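PDB 3TWO: mannitol dehydrogenase from Helicobacter pylori, which probably catalyses the NADP(H)-dependent interconversion of cinnamyl alcohols and their aldehydes, as a zinc-containing member of the medium-chain alcohol dehydrogenase family. Local coordinates for residues V86-C98 with C109-F122. Sequence-based numbering, arbitrary orientation.
Sequences VGVGCFVNSCKAC and CTKVVFTYDCLDSF. With ZN (zinc ion), chain H.
C109 joins C95 and C98 on one zinc ion, and C101 completes the Cys4 site, the structural zinc of the medium-chain alcohol dehydrogenase fold. With chi1 at 180°, C109 SG swings away from its own backbone N towards the zinc, 2.3 Å off, and the C95 amide. The sulfur accepts the N-H of C95 N at 3.3 Å; a second amide, that of K111, donates to the same sulfur. Two N-H groups on one thiolate probably temper its negative charge. The C109-V112 type I turn then leads into a short antiparallel pairing of 91-93 with 113-114. V112 CG2 lies 3.5 Å from F91 CB, the two side chains crossing at about a right angle. At V113 the backbone bonds run both ways: V113 N reaches N93 O at 2.9 Å, nearly straight at the hydrogen but from above the carbonyl plane, while V113 O receives V92 N almost head-on, with a C=O...N angle of 176°. V113 CG1 meanwhile packs against V92 CG2. F114 forms a non-hydrogen-bonded pair with F91, and its ring turns an edge to C90 O, which lies near the ring plane. T115 adds a double hold: its backbone N bonds C90 O, and its OG1 donates to G89 O at 2.7 Å. This fastens 109-122 to the bend leading out of strand 85-88, where the C90 side chain approaches the other zinc, the one bound by C42, H64 and C160. Finally F122 folds back over N93, amide and ring planes only 19° apart in an offset stack. K96 NZ bonds N93 OD1, fixing the amide's oxygen end, and N93 ND2 lies over one face of the ring, 3.5 Å from F122 CG.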
loop_
_atom_site.group_PDB
_atom_site.type_symbol
_atom_site.label_atom_id
_atom_site.label_comp_id
_atom_site.label_asym_id
_atom_site.label_seq_id
_atom_site.Cartn_x
_atom_site.Cartn_y
_atom_site.Cartn_z
ATOM N N VAL B 86 -1.551 -36.142 7.713
ATOM C CA VAL B 86 -1.222 -34.807 8.108
ATOM C C VAL B 86 -0.515 -33.993 7.055
ATOM O O VAL B 86 0.029 -34.526 6.117
ATOM C CB VAL B 86 -0.287 -34.830 9.383
ATOM C CG1 VAL B 86 -1.017 -35.386 10.578
ATOM C CG2 VAL B 86 0.954 -35.650 9.117
ATOM N N GLY B 87 -0.437 -32.677 7.245
ATOM C CA GLY B 87 0.353 -31.862 6.331
ATOM C C GLY B 87 1.275 -30.947 7.085
ATOM O O GLY B 87 1.020 -30.617 8.275
ATOM N N VAL B 88 2.365 -30.547 6.411
ATOM C CA VAL B 88 3.295 -29.550 6.925
ATOM C C VAL B 88 3.492 -28.457 5.867
ATOM O O VAL B 88 3.611 -28.760 4.648
ATOM C CB VAL B 88 4.656 -30.199 7.340
ATOM C CG1 VAL B 88 5.657 -29.153 7.865
ATOM C CG2 VAL B 88 4.400 -31.289 8.371
ATOM N N GLY B 89 3.554 -27.196 6.348
ATOM C CA GLY B 89 3.687 -26.040 5.485
ATOM C C GLY B 89 5.067 -25.375 5.507
ATOM O O GLY B 89 6.119 -26.033 5.644
ATOM N N CYS B 90 5.044 -24.044 5.405
ATOM C CA CYS B 90 6.256 -23.225 5.307
ATOM C C CYS B 90 7.087 -23.022 6.568
ATOM O O CYS B 90 8.227 -22.503 6.460
ATOM C CB CYS B 90 5.885 -21.821 4.771
ATOM S SG CYS B 90 5.188 -21.967 3.121
ATOM N N PHE B 91 6.532 -23.335 7.751
ATOM C CA PHE B 91 7.358 -23.234 8.966
ATOM C C PHE B 91 7.041 -24.361 9.941
ATOM O O PHE B 91 5.938 -24.908 9.902
ATOM C CB PHE B 91 7.256 -21.858 9.650
ATOM C CG PHE B 91 5.835 -21.441 9.901
ATOM C CD1 PHE B 91 5.182 -21.827 11.059
ATOM C CD2 PHE B 91 5.142 -20.684 8.956
ATOM C CE1 PHE B 91 3.851 -21.457 11.289
ATOM C CE2 PHE B 91 3.839 -20.292 9.187
ATOM C CZ PHE B 91 3.190 -20.696 10.362
ATOM N N VAL B 92 8.013 -24.701 10.788
ATOM C CA VAL B 92 7.929 -25.859 11.657
ATOM C C VAL B 92 8.105 -25.516 13.137
ATOM O O VAL B 92 8.106 -26.414 14.010
ATOM C CB VAL B 92 9.015 -26.909 11.304
ATOM C CG1 VAL B 92 8.802 -27.428 9.941
ATOM C CG2 VAL B 92 10.468 -26.281 11.420
ATOM N N ASN B 93 8.267 -24.248 13.438
ATOM C CA ASN B 93 8.456 -23.809 14.843
ATOM C C ASN B 93 8.433 -22.287 14.937
ATOM O O ASN B 93 8.591 -21.632 13.889
ATOM C CB ASN B 93 9.780 -24.325 15.407
ATOM C CG ASN B 93 9.634 -24.802 16.853
ATOM O OD1 ASN B 93 8.718 -24.381 17.546
ATOM N ND2 ASN B 93 10.469 -25.769 17.270
ATOM N N SER B 94 8.185 -21.747 16.156
ATOM C CA SER B 94 8.238 -20.313 16.462
ATOM C C SER B 94 8.349 -20.146 17.974
ATOM O O SER B 94 8.362 -21.139 18.676
ATOM C CB SER B 94 7.015 -19.547 15.905
ATOM O OG SER B 94 5.792 -19.961 16.518
ATOM N N CYS B 95 8.381 -18.910 18.485
ATOM C CA CYS B 95 8.838 -18.721 19.886
ATOM C C CYS B 95 7.667 -18.995 20.842
ATOM O O CYS B 95 7.879 -19.378 21.982
ATOM C CB CYS B 95 9.440 -17.318 20.162
ATOM S SG CYS B 95 8.159 -16.043 20.469
ATOM N N LYS B 96 6.445 -18.828 20.333
ATOM C CA LYS B 96 5.224 -19.161 21.084
ATOM C C LYS B 96 5.045 -18.172 22.244
ATOM O O LYS B 96 4.242 -18.401 23.130
ATOM C CB LYS B 96 5.218 -20.619 21.628
ATOM C CG LYS B 96 5.656 -21.755 20.658
ATOM C CD LYS B 96 5.769 -23.096 21.439
ATOM C CE LYS B 96 6.448 -24.235 20.653
ATOM N NZ LYS B 96 7.816 -23.788 20.115
ATOM N N ALA B 97 5.790 -17.080 22.251
ATOM C CA ALA B 97 5.674 -16.134 23.348
ATOM C C ALA B 97 5.494 -14.688 22.910
ATOM O O ALA B 97 5.313 -13.839 23.756
ATOM C CB ALA B 97 6.853 -16.278 24.333
ATOM N N CYS B 98 5.450 -14.412 21.616
ATOM C CA CYS B 98 5.344 -13.049 21.118
ATOM C C CYS B 98 3.934 -12.698 20.563
ATOM O O CYS B 98 3.006 -13.530 20.521
ATOM C CB CYS B 98 6.412 -12.815 20.032
ATOM S SG CYS B 98 5.964 -13.728 18.438
ATOM N N CYS B 109 6.693 -14.331 13.483
ATOM C CA CYS B 109 7.555 -14.464 14.640
ATOM C C CYS B 109 9.019 -14.216 14.226
ATOM O O CYS B 109 9.507 -14.761 13.239
ATOM C CB CYS B 109 7.455 -15.855 15.271
ATOM S SG CYS B 109 8.536 -16.072 16.729
ATOM N N THR B 110 9.750 -13.439 15.029
ATOM C CA THR B 110 11.168 -13.188 14.674
ATOM C C THR B 110 12.030 -14.470 14.842
ATOM O O THR B 110 13.135 -14.537 14.306
ATOM C CB THR B 110 11.796 -11.953 15.460
ATOM O OG1 THR B 110 11.905 -12.299 16.823
ATOM C CG2 THR B 110 10.930 -10.652 15.338
ATOM N N LYS B 111 11.525 -15.509 15.514
ATOM C CA LYS B 111 12.274 -16.752 15.622
ATOM C C LYS B 111 11.563 -17.908 14.933
ATOM O O LYS B 111 11.788 -19.092 15.253
ATOM C CB LYS B 111 12.559 -17.073 17.087
ATOM C CG LYS B 111 13.356 -15.976 17.850
ATOM C CD LYS B 111 13.632 -16.537 19.256
ATOM C CE LYS B 111 14.794 -15.838 19.977
ATOM N NZ LYS B 111 14.591 -14.338 20.134
ATOM N N VAL B 112 10.708 -17.549 13.966
ATOM C CA VAL B 112 10.078 -18.520 13.097
ATOM C C VAL B 112 11.179 -19.400 12.454
ATOM O O VAL B 112 12.233 -18.910 12.071
ATOM C CB VAL B 112 9.156 -17.837 11.990
ATOM C CG1 VAL B 112 9.988 -16.799 11.099
ATOM C CG2 VAL B 112 8.479 -18.894 11.147
ATOM N N VAL B 113 10.949 -20.705 12.393
ATOM C CA VAL B 113 11.854 -21.586 11.662
ATOM C C VAL B 113 11.146 -22.049 10.400
ATOM O O VAL B 113 10.214 -22.885 10.472
ATOM C CB VAL B 113 12.252 -22.793 12.536
ATOM C CG1 VAL B 113 13.089 -23.819 11.721
ATOM C CG2 VAL B 113 12.992 -22.280 13.822
ATOM N N PHE B 114 11.533 -21.470 9.257
ATOM C CA PHE B 114 10.994 -21.905 7.998
ATOM C C PHE B 114 11.522 -23.306 7.695
ATOM O O PHE B 114 12.609 -23.699 8.139
ATOM C CB PHE B 114 11.365 -20.944 6.871
ATOM C CG PHE B 114 10.761 -19.591 7.048
ATOM C CD1 PHE B 114 11.576 -18.472 7.366
ATOM C CD2 PHE B 114 9.354 -19.412 6.935
ATOM C CE1 PHE B 114 10.998 -17.174 7.532
ATOM C CE2 PHE B 114 8.773 -18.125 7.109
ATOM C CZ PHE B 114 9.599 -17.005 7.403
ATOM N N THR B 115 10.740 -24.040 6.917
ATOM C CA THR B 115 10.957 -25.471 6.684
ATOM C C THR B 115 12.310 -25.789 6.020
ATOM O O THR B 115 12.882 -26.877 6.255
ATOM C CB THR B 115 9.726 -26.027 5.893
ATOM O OG1 THR B 115 8.552 -25.649 6.643
ATOM C CG2 THR B 115 9.766 -27.585 5.722
ATOM N N TYR B 116 12.823 -24.836 5.238
ATOM C CA TYR B 116 14.152 -24.970 4.619
ATOM C C TYR B 116 14.820 -23.609 4.416
ATOM O O TYR B 116 14.180 -22.571 4.579
ATOM C CB TYR B 116 14.073 -25.731 3.289
ATOM C CG TYR B 116 13.241 -24.984 2.274
ATOM C CD1 TYR B 116 13.801 -23.962 1.492
ATOM C CD2 TYR B 116 11.877 -25.262 2.115
ATOM C CE1 TYR B 116 13.019 -23.256 0.571
ATOM C CE2 TYR B 116 11.089 -24.547 1.192
ATOM C CZ TYR B 116 11.663 -23.565 0.432
ATOM O OH TYR B 116 10.885 -22.893 -0.489
ATOM N N ASP B 117 16.113 -23.627 4.059
ATOM C CA ASP B 117 16.855 -22.383 3.907
ATOM C C ASP B 117 16.707 -21.509 5.183
ATOM O O ASP B 117 16.364 -20.328 5.083
ATOM C CB ASP B 117 16.360 -21.586 2.669
ATOM C CG ASP B 117 17.380 -20.581 2.195
ATOM O OD1 ASP B 117 18.521 -20.628 2.707
ATOM O OD2 ASP B 117 17.084 -19.773 1.306
ATOM N N CYS B 118 16.942 -22.085 6.355
ATOM C CA CYS B 118 16.718 -21.342 7.592
ATOM C C CYS B 118 17.315 -22.160 8.726
ATOM O O CYS B 118 17.087 -23.371 8.805
ATOM C CB CYS B 118 15.204 -21.114 7.815
ATOM S SG CYS B 118 14.713 -20.075 9.283
ATOM N N LEU B 119 18.089 -21.502 9.579
ATOM C CA LEU B 119 18.716 -22.102 10.756
ATOM C C LEU B 119 17.621 -22.352 11.800
ATOM O O LEU B 119 16.671 -21.564 11.932
ATOM C CB LEU B 119 19.807 -21.134 11.255
ATOM C CG LEU B 119 20.993 -20.801 10.319
ATOM C CD1 LEU B 119 22.076 -19.991 11.127
ATOM C CD2 LEU B 119 21.714 -22.067 9.675
ATOM N N ASP B 120 17.691 -23.495 12.461
ATOM C CA ASP B 120 16.683 -23.909 13.427
ATOM C C ASP B 120 17.184 -23.536 14.825
ATOM O O ASP B 120 17.828 -24.355 15.475
ATOM C CB ASP B 120 16.491 -25.443 13.359
ATOM C CG ASP B 120 15.395 -25.958 14.331
ATOM O OD1 ASP B 120 14.853 -25.176 15.159
ATOM O OD2 ASP B 120 15.047 -27.149 14.263
ATOM N N SER B 121 16.848 -22.339 15.300
ATOM C CA SER B 121 17.279 -21.856 16.642
ATOM C C SER B 121 16.779 -22.728 17.781
ATOM O O SER B 121 17.259 -22.618 18.881
ATOM C CB SER B 121 16.865 -20.405 16.890
ATOM O OG SER B 121 15.443 -20.286 17.052
ATOM N N PHE B 122 15.816 -23.612 17.508
ATOM C CA PHE B 122 15.354 -24.554 18.532
ATOM C C PHE B 122 16.228 -25.795 18.614
ATOM O O PHE B 122 16.116 -26.531 19.560
ATOM C CB PHE B 122 13.875 -24.892 18.310
ATOM C CG PHE B 122 13.013 -23.695 18.444
ATOM C CD1 PHE B 122 12.784 -22.880 17.355
ATOM C CD2 PHE B 122 12.553 -23.284 19.713
ATOM C CE1 PHE B 122 12.030 -21.713 17.477
ATOM C CE2 PHE B 122 11.772 -22.111 19.837
ATOM C CZ PHE B 122 11.525 -21.328 18.718
HETATM ZN ZN ZN H . 6.972 -15.734 18.438
#